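Local coordinates for putative metal binding protein RUMGNA_00854 (Ruminococcus gnavus, PDB 3U7Z) that binds calcium ions and belongs to a family of unknown function in the ubiquitin-like clan, its biological role not being established, at residues G5-T10 with T85-G90; I9-I14 with F93-K98; Y49-T54 with T80-T85; I71-E76 with D89-E94. All coordinates share one frame; numbering follows the deposited sequence. Where two conformers were deposited one is given.

Interaction 1. Residues G5-T10 with T85-G90. With CA (calcium ion), chain G.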
# COMPACT_ATOMS: atom_id res chain seq x y z
N GLY A 5 -8.49 -15.06 -12.27
CA GLY A 5 -9.85 -14.82 -11.71
C GLY A 5 -9.94 -13.49 -10.98
O GLY A 5 -8.95 -12.94 -10.54
N GLU A 6 -11.16 -12.99 -10.83
CA GLU A 6 -11.39 -11.72 -10.15
C GLU A 6 -11.45 -11.90 -8.60
O GLU A 6 -12.19 -12.72 -8.06
CB GLU A 6 -12.66 -11.06 -10.71
CG GLU A 6 -12.72 -9.56 -10.53
CD GLU A 6 -14.06 -9.01 -10.97
OE1 GLU A 6 -14.99 -8.98 -10.16
OE2 GLU A 6 -14.18 -8.57 -12.11
N LYS A 7 -10.66 -11.09 -7.90
CA LYS A 7 -10.56 -11.07 -6.45
C LYS A 7 -11.13 -9.73 -5.99
O LYS A 7 -10.94 -8.72 -6.68
CB LYS A 7 -9.10 -11.17 -6.07
CG LYS A 7 -8.46 -12.48 -6.53
CD LYS A 7 -6.99 -12.46 -6.24
CE LYS A 7 -6.20 -13.44 -7.10
NZ LYS A 7 -5.94 -12.84 -8.45
N HIS A 8 -11.78 -9.73 -4.85
CA HIS A 8 -12.37 -8.53 -4.28
C HIS A 8 -11.59 -8.21 -3.03
O HIS A 8 -11.61 -8.97 -2.07
CB HIS A 8 -13.85 -8.82 -3.97
CG HIS A 8 -14.58 -9.41 -5.13
ND1 HIS A 8 -14.82 -8.71 -6.28
CD2 HIS A 8 -14.97 -10.69 -5.37
CE1 HIS A 8 -15.40 -9.51 -7.17
NE2 HIS A 8 -15.49 -10.72 -6.65
N ILE A 9 -10.94 -7.06 -3.07
CA ILE A 9 -10.12 -6.64 -1.95
C ILE A 9 -10.39 -5.20 -1.54
O ILE A 9 -11.02 -4.43 -2.26
CB ILE A 9 -8.62 -6.83 -2.22
CG1 ILE A 9 -8.09 -5.85 -3.21
CG2 ILE A 9 -8.37 -8.23 -2.74
CD1 ILE A 9 -6.61 -5.78 -3.25
N THR A 10 -9.92 -4.87 -0.36
CA THR A 10 -9.95 -3.47 0.08
C THR A 10 -8.57 -3.01 0.48
O THR A 10 -7.75 -3.81 0.90
CB THR A 10 -10.89 -3.24 1.27
OG1 THR A 10 -10.49 -3.98 2.39
CG2 THR A 10 -12.26 -3.73 0.95
N THR A 85 3.81 -8.77 -3.15
CA THR A 85 2.80 -9.12 -2.13
C THR A 85 1.61 -9.72 -2.88
O THR A 85 0.94 -9.04 -3.61
CB THR A 85 2.37 -7.91 -1.32
OG1 THR A 85 3.50 -7.35 -0.62
CG2 THR A 85 1.31 -8.29 -0.31
N PRO A 86 1.39 -11.02 -2.72
CA PRO A 86 0.29 -11.62 -3.44
C PRO A 86 -1.05 -11.16 -2.91
O PRO A 86 -1.19 -10.92 -1.69
CB PRO A 86 0.44 -13.11 -3.17
CG PRO A 86 1.74 -13.32 -2.65
CD PRO A 86 2.19 -12.02 -2.01
N VAL A 87 -1.99 -11.03 -3.82
CA VAL A 87 -3.36 -10.64 -3.48
C VAL A 87 -4.26 -11.88 -3.46
O VAL A 87 -4.17 -12.73 -4.36
CB VAL A 87 -3.81 -9.59 -4.52
CG1 VAL A 87 -5.33 -9.37 -4.61
CG2 VAL A 87 -3.07 -8.28 -4.21
N SER A 88 -5.12 -12.00 -2.45
CA SER A 88 -6.12 -13.07 -2.33
C SER A 88 -7.49 -12.46 -2.25
O SER A 88 -7.67 -11.36 -1.72
CB SER A 88 -5.87 -13.87 -1.06
OG SER A 88 -4.60 -14.48 -1.07
N ASP A 89 -8.47 -13.21 -2.76
CA ASP A 89 -9.85 -12.79 -2.64
C ASP A 89 -10.17 -12.55 -1.17
O ASP A 89 -9.90 -13.37 -0.31
CB ASP A 89 -10.79 -13.81 -3.28
CG ASP A 89 -12.21 -13.35 -3.32
OD1 ASP A 89 -12.50 -12.16 -3.52
OD2 ASP A 89 -13.10 -14.25 -3.20
N GLY A 90 -10.82 -11.42 -0.91
CA GLY A 90 -11.24 -11.09 0.43
C GLY A 90 -10.21 -10.35 1.26
O GLY A 90 -10.52 -9.94 2.37
CA CA G . -13.91 -16.33 -3.37
O HOH W 1 -11.61 -6.76 2.11

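Interaction 2. Residues I9-I14 with F93-K98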
# COMPACT_ATOMS: atom_id res chain seq x y z
N ILE A 9 -10.94 -7.06 -3.07
CA ILE A 9 -10.12 -6.64 -1.95
C ILE A 9 -10.39 -5.20 -1.54
O ILE A 9 -11.02 -4.43 -2.26
CB ILE A 9 -8.62 -6.83 -2.22
CG1 ILE A 9 -8.09 -5.85 -3.21
CG2 ILE A 9 -8.37 -8.23 -2.74
CD1 ILE A 9 -6.61 -5.78 -3.25
N THR A 10 -9.92 -4.87 -0.36
CA THR A 10 -9.95 -3.47 0.08
C THR A 10 -8.57 -3.01 0.48
O THR A 10 -7.75 -3.81 0.90
CB THR A 10 -10.89 -3.24 1.27
OG1 THR A 10 -10.49 -3.98 2.39
CG2 THR A 10 -12.26 -3.73 0.95
N VAL A 11 -8.28 -1.74 0.19
CA VAL A 11 -7.05 -1.09 0.60
C VAL A 11 -7.49 0.15 1.36
O VAL A 11 -8.18 1.01 0.81
CB VAL A 11 -6.21 -0.71 -0.58
CG1 VAL A 11 -4.94 0.03 -0.10
CG2 VAL A 11 -5.87 -1.94 -1.42
N THR A 12 -7.08 0.25 2.62
CA THR A 12 -7.36 1.43 3.43
C THR A 12 -6.09 2.22 3.63
O THR A 12 -5.05 1.65 3.96
CB THR A 12 -7.95 1.04 4.78
OG1 THR A 12 -9.14 0.28 4.59
CG2 THR A 12 -8.28 2.24 5.62
N VAL A 13 -6.14 3.50 3.30
CA VAL A 13 -5.05 4.41 3.48
C VAL A 13 -5.26 5.17 4.76
O VAL A 13 -6.26 5.84 4.91
CB VAL A 13 -4.89 5.35 2.30
CG1 VAL A 13 -3.75 6.30 2.50
CG2 VAL A 13 -4.76 4.54 1.00
N ILE A 14 -4.30 5.06 5.67
CA ILE A 14 -4.33 5.79 6.95
C ILE A 14 -3.28 6.90 6.86
O ILE A 14 -2.07 6.69 6.90
CB ILE A 14 -4.17 4.89 8.17
CG1 ILE A 14 -5.24 3.79 8.21
CG2 ILE A 14 -4.33 5.69 9.45
CD1 ILE A 14 -4.86 2.52 7.52
N PHE A 93 -6.00 -4.81 2.96
CA PHE A 93 -4.69 -4.25 3.16
C PHE A 93 -4.82 -2.87 3.68
O PHE A 93 -5.81 -2.19 3.44
CB PHE A 93 -3.88 -4.18 1.88
CG PHE A 93 -3.50 -5.51 1.34
CD1 PHE A 93 -2.34 -6.12 1.75
CD2 PHE A 93 -4.29 -6.17 0.37
CE1 PHE A 93 -1.93 -7.36 1.26
CE2 PHE A 93 -3.91 -7.45 -0.09
CZ PHE A 93 -2.71 -8.01 0.35
N GLU A 94 -3.80 -2.44 4.41
CA GLU A 94 -3.72 -1.05 4.87
C GLU A 94 -2.36 -0.48 4.43
O GLU A 94 -1.33 -1.20 4.42
CB GLU A 94 -3.90 -0.94 6.39
CG GLU A 94 -5.11 -1.71 6.89
CD GLU A 94 -4.92 -3.24 7.06
OE1 GLU A 94 -3.83 -3.70 7.48
OE2 GLU A 94 -5.91 -4.00 6.85
N LEU A 95 -2.36 0.80 4.11
CA LEU A 95 -1.12 1.59 3.87
C LEU A 95 -1.17 2.71 4.91
O LEU A 95 -2.06 3.55 4.90
CB LEU A 95 -1.07 2.18 2.46
CG LEU A 95 -1.07 1.14 1.38
CD1 LEU A 95 -1.33 1.72 0.01
CD2 LEU A 95 0.16 0.36 1.36
N THR A 96 -0.21 2.72 5.84
CA THR A 96 -0.21 3.64 6.95
C THR A 96 1.04 4.46 6.93
O THR A 96 2.11 3.96 6.77
CB THR A 96 -0.24 2.89 8.30
OG1 THR A 96 -1.38 2.04 8.28
CG2 THR A 96 -0.34 3.82 9.49
N LEU A 97 0.85 5.75 7.14
CA LEU A 97 1.99 6.66 7.28
C LEU A 97 2.55 6.54 8.68
O LEU A 97 1.90 6.94 9.62
CB LEU A 97 1.65 8.09 6.90
CG LEU A 97 2.83 9.04 6.73
CD1 LEU A 97 3.83 8.63 5.70
CD2 LEU A 97 2.32 10.44 6.47
N LYS A 98 3.80 6.04 8.78
CA LYS A 98 4.46 5.85 10.04
C LYS A 98 5.59 6.85 10.15
O LYS A 98 6.05 7.42 9.19
CB LYS A 98 4.97 4.41 10.17
CG LYS A 98 3.90 3.36 10.29
CD LYS A 98 4.49 1.94 10.55
CE LYS A 98 3.37 0.90 10.65
NZ LYS A 98 3.84 -0.52 10.50
O HOH W 2 -8.61 -2.41 3.97

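Interaction 3. Residues Y49-T54 with T80-T85. With EDO (1,2-ethanediol), chain J.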
# COMPACT_ATOMS: atom_id res chain seq x y z
N TYR A 49 15.20 -4.24 -3.23
CA TYR A 49 14.29 -5.01 -2.39
C TYR A 49 12.85 -4.83 -2.81
O TYR A 49 11.93 -5.20 -2.07
CB TYR A 49 14.41 -4.58 -0.93
CG TYR A 49 15.78 -4.74 -0.37
CD1 TYR A 49 16.39 -5.96 -0.30
CD2 TYR A 49 16.48 -3.66 0.09
CE1 TYR A 49 17.69 -6.10 0.23
CE2 TYR A 49 17.76 -3.80 0.59
CZ TYR A 49 18.37 -4.98 0.64
OH TYR A 49 19.63 -5.07 1.17
N GLY A 50 12.60 -4.28 -3.99
CA GLY A 50 11.26 -4.01 -4.46
C GLY A 50 10.83 -2.57 -4.27
O GLY A 50 11.63 -1.71 -3.89
N LEU A 51 9.58 -2.30 -4.57
CA LEU A 51 9.07 -0.96 -4.66
C LEU A 51 9.18 -0.23 -3.33
O LEU A 51 8.79 -0.79 -2.28
CB LEU A 51 7.60 -1.05 -5.08
CG LEU A 51 6.89 0.26 -5.42
CD1 LEU A 51 7.58 1.01 -6.58
CD2 LEU A 51 5.38 0.04 -5.73
N PHE A 52 9.70 0.99 -3.36
CA PHE A 52 9.71 1.88 -2.22
C PHE A 52 8.62 2.93 -2.49
O PHE A 52 8.74 3.75 -3.38
CB PHE A 52 11.09 2.53 -2.15
CG PHE A 52 11.23 3.67 -1.19
CD1 PHE A 52 10.62 3.68 0.04
CD2 PHE A 52 11.98 4.78 -1.58
CE1 PHE A 52 10.79 4.75 0.93
CE2 PHE A 52 12.16 5.83 -0.71
CZ PHE A 52 11.54 5.81 0.54
N ILE A 53 7.54 2.83 -1.76
CA ILE A 53 6.35 3.72 -1.90
C ILE A 53 6.59 4.99 -1.11
O ILE A 53 6.78 4.94 0.12
CB ILE A 53 5.07 3.00 -1.41
CG1 ILE A 53 4.77 1.81 -2.32
CG2 ILE A 53 3.86 3.95 -1.34
CD1 ILE A 53 3.64 0.97 -1.84
N THR A 54 6.55 6.12 -1.80
CA THR A 54 6.77 7.45 -1.26
C THR A 54 5.46 8.23 -1.09
O THR A 54 5.38 9.06 -0.20
CB THR A 54 7.78 8.21 -2.19
OG1 THR A 54 7.26 8.21 -3.51
CG2 THR A 54 9.19 7.55 -2.10
N THR A 80 6.91 -8.45 2.40
CA THR A 80 7.25 -8.27 1.01
C THR A 80 7.00 -6.82 0.60
O THR A 80 6.13 -6.13 1.14
CB THR A 80 6.36 -9.19 0.12
OG1 THR A 80 4.97 -9.15 0.55
CG2 THR A 80 6.84 -10.64 0.22
N SER A 81 7.76 -6.33 -0.37
CA SER A 81 7.43 -5.07 -1.03
C SER A 81 6.08 -5.23 -1.74
O SER A 81 5.61 -6.38 -2.02
CB SER A 81 8.49 -4.69 -2.08
OG SER A 81 8.59 -5.77 -2.99
N ALA A 82 5.45 -4.12 -2.04
CA ALA A 82 4.11 -4.19 -2.67
C ALA A 82 4.09 -4.99 -3.97
O ALA A 82 3.15 -5.73 -4.26
CB ALA A 82 3.53 -2.77 -2.91
N ASP A 83 5.12 -4.85 -4.78
CA ASP A 83 5.18 -5.54 -6.04
C ASP A 83 5.42 -7.05 -5.93
O ASP A 83 5.34 -7.73 -6.94
CB ASP A 83 6.19 -4.89 -7.01
CG ASP A 83 7.58 -4.74 -6.43
OD1 ASP A 83 7.79 -4.52 -5.22
OD2 ASP A 83 8.50 -4.73 -7.25
N GLN A 84 5.70 -7.56 -4.72
CA GLN A 84 5.90 -8.97 -4.45
C GLN A 84 4.87 -9.54 -3.43
O GLN A 84 5.05 -10.61 -2.89
CB GLN A 84 7.31 -9.15 -3.87
CG GLN A 84 8.41 -8.81 -4.89
CD GLN A 84 9.81 -8.62 -4.29
OE1 GLN A 84 10.18 -9.26 -3.30
NE2 GLN A 84 10.62 -7.74 -4.90
N THR A 85 3.81 -8.77 -3.15
CA THR A 85 2.80 -9.12 -2.13
C THR A 85 1.61 -9.72 -2.88
O THR A 85 0.94 -9.04 -3.61
CB THR A 85 2.37 -7.91 -1.32
OG1 THR A 85 3.50 -7.35 -0.62
CG2 THR A 85 1.31 -8.29 -0.31
C1 EDO J . 6.56 0.11 0.86
O1 EDO J . 7.69 1.02 0.52
C2 EDO J . 6.79 -1.37 0.40
O2 EDO J . 6.53 -1.71 -1.03

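Interaction 4. Residues I71-E76 with D89-E94. With CA (calcium ion), chain G.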
# COMPACT_ATOMS: atom_id res chain seq x y z
N ILE A 71 2.95 -1.22 4.78
CA ILE A 71 1.89 -2.11 4.29
C ILE A 71 1.55 -3.12 5.38
O ILE A 71 2.44 -3.80 5.89
CB ILE A 71 2.31 -2.94 3.06
CG1 ILE A 71 2.81 -2.05 1.92
CG2 ILE A 71 1.13 -3.82 2.53
CD1 ILE A 71 3.54 -2.75 0.77
N THR A 72 0.26 -3.27 5.70
CA THR A 72 -0.21 -4.34 6.58
C THR A 72 -1.38 -5.02 5.91
O THR A 72 -1.93 -4.52 4.93
CB THR A 72 -0.55 -3.86 7.98
OG1 THR A 72 -1.45 -2.77 7.90
CG2 THR A 72 0.67 -3.45 8.71
N LYS A 73 -1.70 -6.23 6.38
CA LYS A 73 -2.81 -7.00 5.85
C LYS A 73 -3.62 -7.42 7.08
O LYS A 73 -3.18 -8.22 7.90
CB LYS A 73 -2.27 -8.17 5.04
CG LYS A 73 -3.35 -9.11 4.45
CD LYS A 73 -2.63 -10.14 3.52
CE LYS A 73 -3.18 -11.54 3.49
NZ LYS A 73 -2.08 -12.52 3.09
N GLY A 74 -4.78 -6.79 7.21
CA GLY A 74 -5.58 -6.93 8.43
C GLY A 74 -4.83 -6.61 9.66
O GLY A 74 -5.00 -7.23 10.69
N GLY A 75 -3.97 -5.62 9.54
CA GLY A 75 -3.15 -5.15 10.63
C GLY A 75 -1.89 -5.94 10.88
O GLY A 75 -1.06 -5.55 11.71
N GLU A 76 -1.70 -7.05 10.17
CA GLU A 76 -0.53 -7.86 10.33
C GLU A 76 0.58 -7.43 9.43
O GLU A 76 0.35 -6.93 8.36
CB GLU A 76 -0.87 -9.31 10.05
CG GLU A 76 -1.90 -9.87 11.04
CD GLU A 76 -1.33 -10.42 12.36
OE1 GLU A 76 -0.11 -10.79 12.44
OE2 GLU A 76 -2.14 -10.53 13.32
N ASP A 89 -8.47 -13.21 -2.76
CA ASP A 89 -9.85 -12.79 -2.64
C ASP A 89 -10.17 -12.55 -1.17
O ASP A 89 -9.90 -13.37 -0.31
CB ASP A 89 -10.79 -13.81 -3.28
CG ASP A 89 -12.21 -13.35 -3.32
OD1 ASP A 89 -12.50 -12.16 -3.52
OD2 ASP A 89 -13.10 -14.25 -3.20
N GLY A 90 -10.82 -11.42 -0.91
CA GLY A 90 -11.24 -11.09 0.43
C GLY A 90 -10.21 -10.35 1.26
O GLY A 90 -10.52 -9.94 2.37
N ASP A 91 -9.02 -10.14 0.72
CA ASP A 91 -7.98 -9.47 1.49
C ASP A 91 -8.35 -8.06 1.81
O ASP A 91 -8.95 -7.35 1.01
CB ASP A 91 -6.64 -9.42 0.75
CG ASP A 91 -5.82 -10.70 0.83
OD1 ASP A 91 -6.10 -11.58 1.66
OD2 ASP A 91 -4.84 -10.77 0.06
N ALA A 92 -7.90 -7.63 2.98
CA ALA A 92 -7.94 -6.20 3.38
C ALA A 92 -6.50 -5.79 3.68
O ALA A 92 -5.84 -6.42 4.53
CB ALA A 92 -8.81 -6.03 4.62
N PHE A 93 -6.00 -4.81 2.96
CA PHE A 93 -4.69 -4.25 3.16
C PHE A 93 -4.82 -2.87 3.68
O PHE A 93 -5.81 -2.19 3.44
CB PHE A 93 -3.88 -4.18 1.88
CG PHE A 93 -3.50 -5.51 1.34
CD1 PHE A 93 -2.34 -6.12 1.75
CD2 PHE A 93 -4.29 -6.17 0.37
CE1 PHE A 93 -1.93 -7.36 1.26
CE2 PHE A 93 -3.91 -7.45 -0.09
CZ PHE A 93 -2.71 -8.01 0.35
N GLU A 94 -3.80 -2.44 4.41
CA GLU A 94 -3.72 -1.05 4.87
C GLU A 94 -2.36 -0.48 4.43
O GLU A 94 -1.33 -1.20 4.42
CB GLU A 94 -3.90 -0.94 6.39
CG GLU A 94 -5.11 -1.71 6.89
CD GLU A 94 -4.92 -3.24 7.06
OE1 GLU A 94 -3.83 -3.70 7.48
OE2 GLU A 94 -5.91 -4.00 6.85
CA CA G . -13.91 -16.33 -3.37
O HOH W 3 -0.32 -0.33 7.36
O HOH W 4 -3.01 -12.70 0.20

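Interaction 1. Residues G5-T10 with T85-G90
With CG anti to its own backbone N (chi1 -173°), Asp89 sets its carboxylate beside the backbone of His8. His8, whose CG sits beside the backbone N (chi1 -51°), brings its imidazole alongside that carboxylate. The contact lies where strand 7-14, in the mixed sheet of what is probably a ubiquitin-like beta-grasp fold, meets the loop leading into strand 92-99. His8 N donates to Asp89 OD1 over 2.9 Å, nearly straight at 165° about the hydrogen, and arrives on the anti side of the carboxylate. The same OD1 lies 3.4 Å from His8 CD2, with ring and carboxylate planes steeply inclined to each other. At the other oxygen, Asp89 OD2 binds a calcium ion at 2.2 Å. The group is therefore fixed on one side by a backbone N-H and on the other by the metal, and the ion would probably draw negative charge toward OD2. The imidazole is held in turn by a hydrogen bond between its ND1 and Asp26 OD1 on strand 20-27.

One residue on, Gly90 N donates to His8 O over 2.8 Å, a bent bond that draws the loop against the strand just before the parallel pairing begins. Lys7 runs its aliphatic chain past the loop backbone, with CD 3.4 Å from Val87 O, and its NZ bonds to Ala29 O. On the inner side, Ile9 crosses Val87 at about a right angle beside helix 32-38. There Ile9 CG2 meets both Val87 CG1, at 3.7 Å, and the carbonyl oxygen of Ser88, at 3.4 Å.

Interaction 2. Residues I9-I14 with F93-K98
Val11 and Leu95 mesh on the inner face of the sheet: Val11 CG1 stands 4.0 Å from Leu95 CD1, the two side chains passing at a slant. Val11 holds CG1 anti to its backbone N (chi1 178°), which sets this methyl beside Leu95, while CG2 lies on the Phe93 side, 4.5 Å from Phe93 CB. Leu95 thus fills the recess beside Val11, and Phe93 closes the row at the start of the strand, where Ile9 CD1 lies 4.3 Å from Phe93 CD2. Val13, paired with Leu95, points to the same face. Helix 32-38 packs on this row, Leu36 meeting Val11 and Leu95 and Leu32 meeting Phe93.

Thr12, Ile14, Glu94 and Thr96 form the other, more polar face. In one of its two conformers Ile14 lies alongside Glu94, and Ile14 CD1 sits between Glu94 CB (3.8 Å) and Thr96 OG1 (3.6 Å). A water lies over the start of this face, shared by the hydroxyls of Thr10 and Thr12, and donates to Phe93 O.

The two strands run only 16° from parallel, with five backbone hydrogen bonds between them. The first is Phe93 N to Thr10 O at 2.9 Å, and the last is the longest, Leu97 N to Ile14 O at 3.1 Å. Between them, CA-H...O contacts fill the spacing, as with Glu94 CA and Thr12 O at 3.1 Å. Side-by-side parallel pairing of the first and last strands at the sheet's centre, covered by a helix, is the arrangement of the beta-grasp fold, to which this domain probably belongs.

Interaction 3. Residues Y49-T54 with T80-T85
Ser81 overlaps the backbone at Gly50: its CB lies 3.5 Å from Tyr49 O, and its OG 3.5 Å from Gly50 CA. The meeting joins the approach to strand 52-56 with a single 3-10 turn at 82-83, both in a probable beta-grasp domain. The fit is close, since a CB on Gly50 would collide with Ser81 OG. Asp83, with CG between the backbone N and the carbonyl carbon (chi1 54°), carries the polar tie. Leu51 N donates to its OD1 over 2.9 Å in an almost straight bond (177°). Ser81 OG donates to that same oxygen over 2.7 Å from the opposite face of the carboxylate plane, so OD1 is gripped from both faces. An alanine in place of Asp83 removes this oxygen, which would probably leave Leu51 N and the Ser81 hydroxyl without their shared acceptor, and the Leu51 backbone less firmly tied to the 3-10 turn. Nearby, Ile53 CD1 packs on Ala82 CB at 3.9 Å. A 1,2-ethanediol, probably from the crystallisation liquor, bridges backbone groups of both segments: its O1 accepts from Ile53 N, while its O2 accepts from Ala82 N over 2.8 Å and donates to Leu51 O over 2.7 Å.

Interaction 4. Residues I71-E76 with D89-E94
The type I' turn from Lys73 to Glu76, at the tip of the hairpin between strands 67-73 and 76-77, is gripped by the carboxylate of Glu94. A bent chi2 (80°) folds CD of Glu94 back beside the turn. Thr72 OG1 donates over 2.6 Å to the anti lone pair of Glu94 OE1, and Gly75 N reaches that same oxygen over 2.8 Å from above the carboxylate plane. Gly74 N adds a weak bond to OE2 and a second bond, to Ala92 O at 2.9 Å. An alanine at Glu94 takes this carboxylate away, which would probably leave the Thr72 hydroxyl and Gly75 N without their acceptor and the turn less firmly fixed.

Leading into the turn, residues 71-73 pair with 92-94 as neighbouring antiparallel strands of the probable beta-grasp sheet, their short axes 154° apart. Thr72 and Glu94 form a hydrogen-bonded pair, with Thr72 N to Glu94 O at 2.9 Å and Glu94 N to Thr72 O at 2.8 Å, while Lys73 faces Phe93 as a non-hydrogen-bonded pair. On that face Lys73 lies alongside Phe93: its CG stands over one face of the ring, and its CD lies 3.7 Å from Phe93 CE1. Lys73 then passes Asp91, CE at 3.4 Å from OD1. A water joins Lys73 NZ to Asp91 OD2, which also accepts from Ser88 N.

How the interactions relate
Interactions 2 and 4 use opposite edges of strand 92-99: in interaction 2 it pairs parallel with strand 7-14, and in interaction 4 antiparallel with strand 67-73. Interaction 2 lies nearest the chain's centre, with regular backbone bonding and aliphatic packing on its helix-covered face. Interaction 4 moves outward to the hairpin tip, where a carboxylate accepts from a hydroxyl and turn N-H groups. Interaction 1 continues strand 7-14 to the periphery, and its carboxylate divides its oxygens between a backbone N-H and calcium. Interaction 3, partly buried and off this sheet, combines a carboxylate oxygen that accepts twice with packing at Gly50 and Ala82. Phe93 connects the sites: its CE1 touches Thr85 CG2, shared by interactions 1 and 3, at 3.7 Å.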